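Local coordinates for Ps01740 (Pseudomonas sp. UW4, PDB 5UIF), which probably acts as a hydrolytic dehalogenase of the tautomerase superfamily, being a homologue of cis-3-chloroacrylic acid dehalogenase, at residues R76-L80 with V100-D104; Q16-L20 with V86-T91; P1-C5 with Y38-L42; T59-I63 with A97-A101. All blocks are in the same frame, centred on the assembly; numbering follows the deposited sequence.

Contact 1: residues R76-L80 with V100-D104; sequences RHAIL and VAVVD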
loop_
_atom_site.group_PDB
_atom_site.type_symbol
_atom_site.label_atom_id
_atom_site.label_comp_id
_atom_site.label_asym_id
_atom_site.label_seq_id
_atom_site.Cartn_x
_atom_site.Cartn_y
_atom_site.Cartn_z
ATOM N N ARG A 76 3.503 -20.125 -2.996
ATOM C CA ARG A 76 3.160 -18.951 -2.200
ATOM C C ARG A 76 3.351 -19.210 -0.711
ATOM O O ARG A 76 3.966 -18.409 -0.007
ATOM C CB ARG A 76 1.716 -18.528 -2.468
ATOM C CG ARG A 76 1.304 -17.251 -1.757
ATOM C CD ARG A 76 -0.205 -17.097 -1.751
ATOM N NE ARG A 76 -0.802 -17.554 -3.002
ATOM C CZ ARG A 76 -0.940 -16.800 -4.087
ATOM N NH1 ARG A 76 -1.496 -17.305 -5.179
ATOM N NH2 ARG A 76 -0.520 -15.541 -4.080
ATOM N N HIS A 77 2.812 -20.333 -0.241
ATOM C CA HIS A 77 2.913 -20.719 1.164
ATOM C C HIS A 77 4.366 -20.826 1.613
ATOM O O HIS A 77 4.708 -20.441 2.732
ATOM C CB HIS A 77 2.195 -22.048 1.402
ATOM C CG HIS A 77 2.371 -22.591 2.785
ATOM N ND1 HIS A 77 1.636 -22.142 3.862
ATOM C CD2 HIS A 77 3.203 -23.544 3.270
ATOM C CE1 HIS A 77 2.006 -22.796 4.948
ATOM N NE2 HIS A 77 2.956 -23.652 4.617
ATOM N N ALA A 78 5.213 -21.351 0.733
ATOM C CA ALA A 78 6.635 -21.485 1.019
ATOM C C ALA A 78 7.278 -20.115 1.206
ATOM O O ALA A 78 8.160 -19.941 2.047
ATOM C CB ALA A 78 7.332 -22.253 -0.093
ATOM N N ILE A 79 6.827 -19.145 0.418
ATOM C CA ILE A 79 7.314 -17.777 0.533
ATOM C C ILE A 79 6.821 -17.147 1.832
ATOM O O ILE A 79 7.588 -16.506 2.550
ATOM C CB ILE A 79 6.867 -16.913 -0.660
ATOM C CG1 ILE A 79 7.393 -17.503 -1.969
ATOM C CG2 ILE A 79 7.353 -15.482 -0.495
ATOM C CD1 ILE A 79 6.955 -16.746 -3.202
ATOM N N LEU A 80 5.537 -17.341 2.127
ATOM C CA LEU A 80 4.931 -16.826 3.353
ATOM C C LEU A 80 5.654 -17.324 4.599
ATOM O O LEU A 80 6.014 -16.536 5.476
ATOM C CB LEU A 80 3.454 -17.223 3.426
ATOM C CG LEU A 80 2.458 -16.438 2.572
ATOM C CD1 LEU A 80 1.106 -17.129 2.570
ATOM C CD2 LEU A 80 2.325 -15.020 3.095
ATOM N N VAL A 100 2.271 -11.425 7.326
ATOM C CA VAL A 100 2.863 -11.490 5.995
ATOM C C VAL A 100 1.807 -11.851 4.954
ATOM O O VAL A 100 1.027 -12.784 5.149
ATOM C CB VAL A 100 4.015 -12.514 5.933
ATOM C CG1 VAL A 100 4.650 -12.524 4.550
ATOM C CG2 VAL A 100 5.056 -12.207 6.997
ATOM N N ALA A 101 1.784 -11.108 3.852
ATOM C CA ALA A 101 0.822 -11.353 2.782
ATOM C C ALA A 101 1.491 -11.331 1.410
ATOM O O ALA A 101 2.219 -10.396 1.075
ATOM C CB ALA A 101 -0.301 -10.329 2.838
ATOM N N VAL A 102 1.241 -12.372 0.620
ATOM C CA VAL A 102 1.776 -12.461 -0.733
ATOM C C VAL A 102 0.639 -12.586 -1.743
ATOM O O VAL A 102 0.057 -13.659 -1.906
ATOM C CB VAL A 102 2.737 -13.658 -0.888
ATOM C CG1 VAL A 102 3.264 -13.736 -2.312
ATOM C CG2 VAL A 102 3.887 -13.547 0.101
ATOM N N VAL A 103 0.325 -11.485 -2.418
ATOM C CA VAL A 103 -0.799 -11.459 -3.347
ATOM C C VAL A 103 -0.359 -11.616 -4.802
ATOM O O VAL A 103 0.754 -11.240 -5.173
ATOM C CB VAL A 103 -1.610 -10.154 -3.209
ATOM C CG1 VAL A 103 -2.246 -10.072 -1.829
ATOM C CG2 VAL A 103 -0.722 -8.947 -3.465
ATOM N N ASP A 104 -1.244 -12.178 -5.618
ATOM C CA ASP A 104 -0.973 -12.366 -7.037
ATOM C C ASP A 104 -1.300 -11.116 -7.840
ATOM O O ASP A 104 -2.364 -10.520 -7.677
ATOM C CB ASP A 104 -1.767 -13.554 -7.588
ATOM C CG ASP A 104 -1.123 -14.886 -7.266
ATOM O OD1 ASP A 104 0.095 -14.907 -6.987
ATOM O OD2 ASP A 104 -1.833 -15.913 -7.296
#

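Contact 2: residues Q16-L20 with V86-T91; sequences QRQSL and VYMAVT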
loop_
_atom_site.group_PDB
_atom_site.type_symbol
_atom_site.label_atom_id
_atom_site.label_comp_id
_atom_site.label_asym_id
_atom_site.label_seq_id
_atom_site.Cartn_x
_atom_site.Cartn_y
_atom_site.Cartn_z
ATOM N N GLN A 16 19.755 -4.830 10.004
ATOM C CA GLN A 16 18.581 -5.691 9.949
ATOM C C GLN A 16 17.838 -5.543 8.627
ATOM O O GLN A 16 17.360 -6.529 8.067
ATOM C CB GLN A 16 17.644 -5.395 11.122
ATOM C CG GLN A 16 18.112 -5.990 12.438
ATOM C CD GLN A 16 17.202 -5.636 13.594
ATOM O OE1 GLN A 16 16.841 -4.475 13.780
ATOM N NE2 GLN A 16 16.823 -6.639 14.378
ATOM N N ARG A 17 17.745 -4.315 8.127
ATOM C CA ARG A 17 17.093 -4.070 6.846
ATOM C C ARG A 17 17.895 -4.688 5.706
ATOM O O ARG A 17 17.327 -5.191 4.738
ATOM C CB ARG A 17 16.902 -2.572 6.611
ATOM C CG ARG A 17 15.781 -1.958 7.434
ATOM C CD ARG A 17 15.512 -0.520 7.023
ATOM N NE ARG A 17 16.639 0.354 7.331
ATOM C CZ ARG A 17 16.761 1.040 8.463
ATOM N NH1 ARG A 17 15.822 0.954 9.395
ATOM N NH2 ARG A 17 17.820 1.813 8.664
ATOM N N GLN A 18 19.217 -4.649 5.832
ATOM C CA GLN A 18 20.099 -5.271 4.852
ATOM C C GLN A 18 19.911 -6.783 4.847
ATOM O O GLN A 18 19.815 -7.404 3.789
ATOM C CB GLN A 18 21.561 -4.923 5.144
ATOM C CG GLN A 18 22.552 -5.531 4.166
ATOM C CD GLN A 18 22.438 -4.941 2.774
ATOM O OE1 GLN A 18 22.130 -3.760 2.612
ATOM N NE2 GLN A 18 22.685 -5.762 1.760
ATOM N N SER A 19 19.852 -7.367 6.040
ATOM C CA SER A 19 19.677 -8.807 6.189
ATOM C C SER A 19 18.330 -9.267 5.642
ATOM O O SER A 19 18.255 -10.246 4.901
ATOM C CB SER A 19 19.808 -9.211 7.658
ATOM O OG SER A 19 21.088 -8.880 8.168
ATOM N N LEU A 20 17.271 -8.554 6.011
ATOM C CA LEU A 20 15.922 -8.907 5.586
ATOM C C LEU A 20 15.743 -8.761 4.078
ATOM O O LEU A 20 15.062 -9.568 3.449
ATOM C CB LEU A 20 14.889 -8.050 6.323
ATOM C CG LEU A 20 14.716 -8.353 7.814
ATOM C CD1 LEU A 20 13.838 -7.305 8.482
ATOM C CD2 LEU A 20 14.141 -9.746 8.015
ATOM N N VAL A 86 12.001 -15.918 9.147
ATOM C CA VAL A 86 13.189 -15.076 9.089
ATOM C C VAL A 86 13.019 -13.799 9.908
ATOM O O VAL A 86 13.903 -13.435 10.685
ATOM C CB VAL A 86 13.543 -14.712 7.630
ATOM C CG1 VAL A 86 14.421 -13.469 7.576
ATOM C CG2 VAL A 86 14.223 -15.888 6.940
ATOM N N TYR A 87 11.883 -13.129 9.744
ATOM C CA TYR A 87 11.643 -11.870 10.443
ATOM C C TYR A 87 11.631 -12.053 11.958
ATOM O O TYR A 87 12.149 -11.214 12.695
ATOM C CB TYR A 87 10.326 -11.232 9.993
ATOM C CG TYR A 87 10.075 -9.891 10.646
ATOM C CD1 TYR A 87 10.606 -8.726 10.111
ATOM C CD2 TYR A 87 9.320 -9.793 11.809
ATOM C CE1 TYR A 87 10.388 -7.499 10.709
ATOM C CE2 TYR A 87 9.098 -8.573 12.416
ATOM C CZ TYR A 87 9.633 -7.429 11.862
ATOM O OH TYR A 87 9.412 -6.212 12.463
ATOM N N MET A 88 11.032 -13.146 12.419
ATOM C CA MET A 88 10.970 -13.432 13.847
ATOM C C MET A 88 12.354 -13.748 14.404
ATOM O O MET A 88 12.631 -13.505 15.576
ATOM C CB MET A 88 10.016 -14.594 14.126
ATOM C CG MET A 88 8.550 -14.267 13.902
ATOM S SD MET A 88 7.480 -15.666 14.280
ATOM C CE MET A 88 7.922 -15.977 15.988
ATOM N N ALA A 89 13.218 -14.294 13.555
ATOM C CA ALA A 89 14.570 -14.650 13.967
ATOM C C ALA A 89 15.482 -13.428 13.987
ATOM O O ALA A 89 16.371 -13.317 14.831
ATOM C CB ALA A 89 15.137 -15.715 13.049
ATOM N N VAL A 90 15.254 -12.515 13.050
ATOM C CA VAL A 90 16.058 -11.304 12.941
ATOM C C VAL A 90 15.677 -10.291 14.019
ATOM O O VAL A 90 16.540 -9.628 14.598
ATOM C CB VAL A 90 15.904 -10.660 11.543
ATOM C CG1 VAL A 90 16.497 -9.256 11.515
ATOM C CG2 VAL A 90 16.546 -11.540 10.480
ATOM N N THR A 91 14.382 -10.193 14.299
ATOM C CA THR A 91 13.867 -9.158 15.190
ATOM C C THR A 91 13.576 -9.664 16.600
ATOM O O THR A 91 13.802 -8.954 17.581
ATOM C CB THR A 91 12.579 -8.538 14.622
ATOM O OG1 THR A 91 11.570 -9.549 14.508
ATOM C CG2 THR A 91 12.843 -7.945 13.250
#

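Contact 3: residues P1-C5 with Y38-L42; sequences PLYEC and YVHVL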
loop_
_atom_site.group_PDB
_atom_site.type_symbol
_atom_site.label_atom_id
_atom_site.label_comp_id
_atom_site.label_asym_id
_atom_site.label_seq_id
_atom_site.Cartn_x
_atom_site.Cartn_y
_atom_site.Cartn_z
ATOM N N PRO A 1 8.588 -8.172 -8.950
ATOM C CA PRO A 1 8.060 -8.412 -7.603
ATOM C C PRO A 1 8.438 -7.310 -6.621
ATOM O O PRO A 1 9.558 -6.801 -6.664
ATOM C CB PRO A 1 8.709 -9.739 -7.206
ATOM C CG PRO A 1 9.963 -9.794 -8.007
ATOM C CD PRO A 1 9.615 -9.160 -9.321
ATOM N N LEU A 2 7.506 -6.953 -5.743
ATOM C CA LEU A 2 7.740 -5.906 -4.756
ATOM C C LEU A 2 7.353 -6.362 -3.353
ATOM O O LEU A 2 6.277 -6.923 -3.149
ATOM C CB LEU A 2 6.962 -4.641 -5.127
ATOM C CG LEU A 2 7.008 -3.500 -4.109
ATOM C CD1 LEU A 2 8.440 -3.034 -3.885
ATOM C CD2 LEU A 2 6.125 -2.344 -4.553
ATOM N N TYR A 3 8.239 -6.121 -2.393
ATOM C CA TYR A 3 7.966 -6.436 -0.995
ATOM C C TYR A 3 8.105 -5.189 -0.128
ATOM O O TYR A 3 9.101 -4.472 -0.216
ATOM C CB TYR A 3 8.907 -7.535 -0.493
ATOM C CG TYR A 3 8.611 -8.906 -1.059
ATOM C CD1 TYR A 3 9.147 -9.307 -2.276
ATOM C CD2 TYR A 3 7.802 -9.801 -0.371
ATOM C CE1 TYR A 3 8.880 -10.561 -2.794
ATOM C CE2 TYR A 3 7.530 -11.055 -0.881
ATOM C CZ TYR A 3 8.071 -11.431 -2.092
ATOM O OH TYR A 3 7.802 -12.681 -2.603
ATOM N N GLU A 4 7.102 -4.936 0.706
ATOM C CA GLU A 4 7.099 -3.753 1.561
ATOM C C GLU A 4 7.000 -4.131 3.035
ATOM O O GLU A 4 6.144 -4.924 3.424
ATOM C CB GLU A 4 5.945 -2.824 1.180
ATOM C CG GLU A 4 5.984 -2.354 -0.266
ATOM C CD GLU A 4 4.766 -1.535 -0.647
ATOM O OE1 GLU A 4 4.721 -0.336 -0.299
ATOM O OE2 GLU A 4 3.855 -2.088 -1.298
ATOM N N CYS A 5 7.880 -3.557 3.850
ATOM C CA CYS A 5 7.900 -3.842 5.280
ATOM C C CYS A 5 7.490 -2.621 6.098
ATOM O O CYS A 5 8.123 -1.568 6.021
ATOM C CB CYS A 5 9.289 -4.317 5.710
ATOM S SG CYS A 5 9.389 -4.886 7.424
ATOM N N TYR A 38 14.832 -7.943 -10.566
ATOM C CA TYR A 38 13.456 -7.459 -10.562
ATOM C C TYR A 38 12.884 -7.392 -9.149
ATOM O O TYR A 38 11.801 -6.850 -8.936
ATOM C CB TYR A 38 12.575 -8.350 -11.442
ATOM C CG TYR A 38 12.888 -8.260 -12.919
ATOM C CD1 TYR A 38 12.142 -7.443 -13.758
ATOM C CD2 TYR A 38 13.931 -8.988 -13.474
ATOM C CE1 TYR A 38 12.424 -7.356 -15.108
ATOM C CE2 TYR A 38 14.221 -8.908 -14.824
ATOM C CZ TYR A 38 13.464 -8.090 -15.636
ATOM O OH TYR A 38 13.748 -8.006 -16.980
ATOM N N VAL A 39 13.619 -7.942 -8.189
ATOM C CA VAL A 39 13.160 -7.987 -6.804
ATOM C C VAL A 39 13.469 -6.690 -6.061
ATOM O O VAL A 39 14.632 -6.330 -5.881
ATOM C CB VAL A 39 13.795 -9.163 -6.040
ATOM C CG1 VAL A 39 13.305 -9.188 -4.602
ATOM C CG2 VAL A 39 13.483 -10.478 -6.739
ATOM N N HIS A 40 12.421 -5.996 -5.630
ATOM C CA HIS A 40 12.577 -4.745 -4.896
ATOM C C HIS A 40 12.016 -4.863 -3.483
ATOM O O HIS A 40 10.914 -5.374 -3.286
ATOM C CB HIS A 40 11.888 -3.596 -5.635
ATOM C CG HIS A 40 12.259 -3.499 -7.082
ATOM N ND1 HIS A 40 13.436 -2.922 -7.513
ATOM C CD2 HIS A 40 11.608 -3.903 -8.198
ATOM C CE1 HIS A 40 13.492 -2.977 -8.831
ATOM N NE2 HIS A 40 12.396 -3.568 -9.272
ATOM N N VAL A 41 12.778 -4.389 -2.502
ATOM C CA VAL A 41 12.343 -4.422 -1.109
ATOM C C VAL A 41 12.355 -3.023 -0.499
ATOM O O VAL A 41 13.377 -2.337 -0.516
ATOM C CB VAL A 41 13.230 -5.352 -0.258
ATOM C CG1 VAL A 41 12.720 -5.409 1.175
ATOM C CG2 VAL A 41 13.275 -6.746 -0.865
ATOM N N LEU A 42 11.214 -2.608 0.041
ATOM C CA LEU A 42 11.084 -1.279 0.630
ATOM C C LEU A 42 10.806 -1.358 2.129
ATOM O O LEU A 42 10.138 -2.278 2.598
ATOM C CB LEU A 42 9.969 -0.494 -0.062
ATOM C CG LEU A 42 9.923 -0.553 -1.590
ATOM C CD1 LEU A 42 8.745 0.254 -2.113
ATOM C CD2 LEU A 42 11.229 -0.064 -2.199
#

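Contact 4: residues T59-I63 with A97-A101; sequences TPAII and AVVVA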
loop_
_atom_site.group_PDB
_atom_site.type_symbol
_atom_site.label_atom_id
_atom_site.label_comp_id
_atom_site.label_asym_id
_atom_site.label_seq_id
_atom_site.Cartn_x
_atom_site.Cartn_y
_atom_site.Cartn_z
ATOM N N THR A 59 2.754 -2.730 18.450
ATOM C CA THR A 59 3.829 -2.678 17.467
ATOM C C THR A 59 3.804 -3.875 16.519
ATOM O O THR A 59 4.717 -4.700 16.536
ATOM C CB THR A 59 5.208 -2.620 18.153
ATOM O OG1 THR A 59 5.372 -3.766 18.997
ATOM C CG2 THR A 59 5.334 -1.357 18.991
ATOM N N PRO A 60 2.758 -3.974 15.681
ATOM C CA PRO A 60 2.720 -5.088 14.733
ATOM C C PRO A 60 3.693 -4.873 13.580
ATOM O O PRO A 60 4.131 -3.747 13.346
ATOM C CB PRO A 60 1.273 -5.074 14.240
ATOM C CG PRO A 60 0.882 -3.641 14.322
ATOM C CD PRO A 60 1.594 -3.082 15.528
ATOM N N ALA A 61 4.030 -5.947 12.876
ATOM C CA ALA A 61 4.909 -5.856 11.719
ATOM C C ALA A 61 4.209 -6.410 10.486
ATOM O O ALA A 61 3.795 -7.570 10.465
ATOM C CB ALA A 61 6.207 -6.596 11.974
ATOM N N ILE A 62 4.075 -5.576 9.462
ATOM C CA ILE A 62 3.357 -5.968 8.256
ATOM C C ILE A 62 4.283 -6.031 7.047
ATOM O O ILE A 62 4.858 -5.023 6.636
ATOM C CB ILE A 62 2.191 -5.004 7.948
ATOM C CG1 ILE A 62 1.104 -5.109 9.022
ATOM C CG2 ILE A 62 1.599 -5.305 6.582
ATOM C CD1 ILE A 62 1.313 -4.202 10.220
ATOM N N ILE A 63 4.424 -7.227 6.486
ATOM C CA ILE A 63 5.212 -7.419 5.276
ATOM C C ILE A 63 4.316 -7.889 4.138
ATOM O O ILE A 63 3.792 -9.001 4.169
ATOM C CB ILE A 63 6.346 -8.438 5.487
ATOM C CG1 ILE A 63 7.277 -7.978 6.612
ATOM C CG2 ILE A 63 7.123 -8.641 4.194
ATOM C CD1 ILE A 63 8.386 -8.958 6.925
ATOM N N ALA A 97 2.248 -10.833 16.379
ATOM C CA ALA A 97 2.445 -9.426 16.049
ATOM C C ALA A 97 3.180 -9.278 14.719
ATOM O O ALA A 97 3.770 -8.236 14.436
ATOM C CB ALA A 97 3.206 -8.720 17.160
ATOM N N VAL A 98 3.140 -10.332 13.910
ATOM C CA VAL A 98 3.764 -10.320 12.593
ATOM C C VAL A 98 2.788 -10.825 11.533
ATOM O O VAL A 98 2.244 -11.923 11.653
ATOM C CB VAL A 98 5.041 -11.184 12.559
ATOM C CG1 VAL A 98 5.544 -11.331 11.133
ATOM C CG2 VAL A 98 6.115 -10.583 13.451
ATOM N N VAL A 99 2.567 -10.020 10.499
ATOM C CA VAL A 99 1.647 -10.387 9.428
ATOM C C VAL A 99 2.330 -10.323 8.066
ATOM O O VAL A 99 2.903 -9.299 7.697
ATOM C CB VAL A 99 0.405 -9.472 9.411
ATOM C CG1 VAL A 99 -0.482 -9.798 8.219
ATOM C CG2 VAL A 99 -0.373 -9.606 10.713
ATOM N N VAL A 100 2.271 -11.425 7.326
ATOM C CA VAL A 100 2.863 -11.490 5.995
ATOM C C VAL A 100 1.807 -11.851 4.954
ATOM O O VAL A 100 1.027 -12.784 5.149
ATOM C CB VAL A 100 4.015 -12.514 5.933
ATOM C CG1 VAL A 100 4.650 -12.524 4.550
ATOM C CG2 VAL A 100 5.056 -12.207 6.997
ATOM N N ALA A 101 1.784 -11.108 3.852
ATOM C CA ALA A 101 0.822 -11.353 2.782
ATOM C C ALA A 101 1.491 -11.331 1.410
ATOM O O ALA A 101 2.219 -10.396 1.075
ATOM C CB ALA A 101 -0.301 -10.329 2.838
HETATM O O HOH W 1 5.762 -7.110 15.651
#

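Contact 1: residues R76-L80 with V100-D104
Within the second beta-alpha-beta unit of the tautomerase fold, helix 73-91 packs along strand 98-105, outermost in the subunit's own sheet, and residues 76-80 run nearly antiparallel to 100-104 (151°, axes 8.6 Å apart at their closest). The helix reaches down with Leu80 and Arg76. Leu80 has its CA-to-CB bond sideways, but its m,t rotamer brings CD2 against both valines, 3.7 Å from Val100 CG1 and 3.7 Å from Val102 CG2. Ile79 CG2 adds a looser touch at 4.0 Å to Val102 CG2. Both valines take the t rotamer and point toward the helix, while Ala101 and Val103 turn away. In Arg76, chi1 (t) sets CG 4.0 Å from Val102 CB; chi2 (t) extends the chain and chi3 (m) turns the guanidinium along the strand. There Trp109 of the second subunit makes a cation-pi contact with it. Arg76 NH2 donates to Val102 O (2.9 Å) and weakly to Asp104 OD1 (3.0 Å), and the salt bridge is tightest where Arg76 NH1 meets Asp104 OD2 at 2.6 Å, almost linearly.

Contact 2: residues Q16-L20 with V86-T91
Leu20 is the main projection in this helix-helix contact. Helices 14-32 and 73-91 run nearly antiparallel here, at 157°, and the axes of the two segments come no closer than 10.7 Å, so Leu20 and Gln16 reach across to the opposing helix. The CA-to-CB bond of Leu20 points sideways, but the m,t rotamer swings its two methyls into a hollow formed by Val86, Tyr87 and Val90. CD2 faces the notch between the valines, 3.8 Å from Val86 CG1 and 3.9 Å from Val90 CG2, while CD1 rests 3.9 Å from Tyr87 CD1. Phe43 of strand 40-46 and Leu12, in the loop before helix 14-32, also touch Leu20.

One turn earlier, Gln16 covers the outer end of the hollow. Its aliphatic part lies against Val90, with CG 3.8 Å from Val90 CG1, and its amide NE2 reaches past to donate a hydrogen bond to Val90 O (3.0 Å) near the end of helix 73-91. The p rotamer of Thr91 turns OG1 back onto its own helix, where it donates to Tyr87 O at 2.5 Å. Tyr87 also touches Ala61 and Ile63 of strand 61-68, so it links the helix pair to the sheet. Two antiparallel helices, one from each beta-alpha-beta unit, packed side by side on one face of a four-stranded sheet are typical of the tautomerase fold.

Contact 3: residues P1-C5 with Y38-L42
This is a parallel strand pairing at the amino terminus of the chain, joining strand 2-8 to strand 40-46, one of the two outermost strands of the sheet within this subunit. Over residues 2-5 and 40-42 the axes run at 15° and approach to 4.8 Å, in the register Leu2 with His40, Tyr3 with Val41 and Glu4 with Leu42. Four backbone hydrogen bonds alternate along the seam: His40 N to Pro1 O (3.1 Å), Tyr3 N to His40 O (2.9 Å), Leu42 N to Tyr3 O (2.8 Å) and Cys5 N to Leu42 O (2.9 Å). CA-H...O contacts fill in between them, among them Val41 CA to Tyr3 O at 3.4 Å.

Together with helix 14-32, which connects them, these strands make the first beta-alpha-beta unit of the tautomerase fold. In this superfamily the amino-terminal proline is the characteristic catalytic residue, so Pro1 probably marks the active site; its ring is held against Tyr38 (CD to CB 3.7 Å) and Val39 (CG to CG2 3.8 Å).

Side chains alternate between the sheet faces. Tyr3 and Val41 lie on the helix-covered face, where Tyr3 OH is hydrogen-bonded to His28. Leu2, Glu4, His40 and Leu42 share the other: Leu2 CD1 packs 3.7 Å from Leu42 CG, Glu4 forms a salt bridge with Lys44, and His40 ND1 is hydrogen-bonded to Thr53 of the third subunit.

Contact 4: residues T59-I63 with A97-A101
Backbone hydrogen bonds dominate this parallel pairing of strands 61-68 and 98-105, whose segments 61-63 and 98-101 run at 11° in the second beta-alpha-beta unit. Ala61 N donates to Ala97 O (2.8 Å), Val99 N to Ala61 O (2.7 Å), Ile63 N to Val99 O (2.8 Å) and Ala101 N to Ile63 O (2.9 Å). CA-H...O contacts accompany them, the shortest from Val100 CA to Ile63 O at 3.2 Å. At the entrance to the pairing a water donates to both Thr59 O (2.8 Å) and Ala97 O (2.6 Å), bridging two acceptors. Apolar contacts are looser: Ala61 CB to Val98 CG2 and Ile63 CB to Val100 CG2 are both 4.3 Å, on the face under helix 73-91, and Ile62 CG1 to Val99 CB is 4.4 Å on the other, where Leu42 of the second subunit packs on Ile62. Main-chain hydrogen bonds thus carry the pairing largely independently of side-chain identity, while small and branched aliphatic side chains make both faces apolar, one for the helix and the other toward the neighbouring subunit.

How the contacts relate
Contacts 3 and 4 are the parallel pairings of the two beta-alpha-beta units, joined in one sheet because strands 2-8 and 61-68 are neighbours; Cys5 SG lies 3.8 Å from Ile63 CG1. Contacts 1 and 4 share Val100 and Ala101, whose strand pairs on with the second subunit, whereas contact 3 meets the third. The helices tie the layers together: Tyr87 of contact 2 stands over contact 4, its OH 3.3 Å from Ala61 CB, and Ile79 CG2 of contact 1 is 3.5 Å from Tyr3 OH of contact 3. Contacts 1 and 2, centres about 17 Å apart, use different turns of helix 73-91. The probable catalytic residue, Pro1, belongs to contact 3, whose centre is about 15 Å from the centres of contacts 2 and 4.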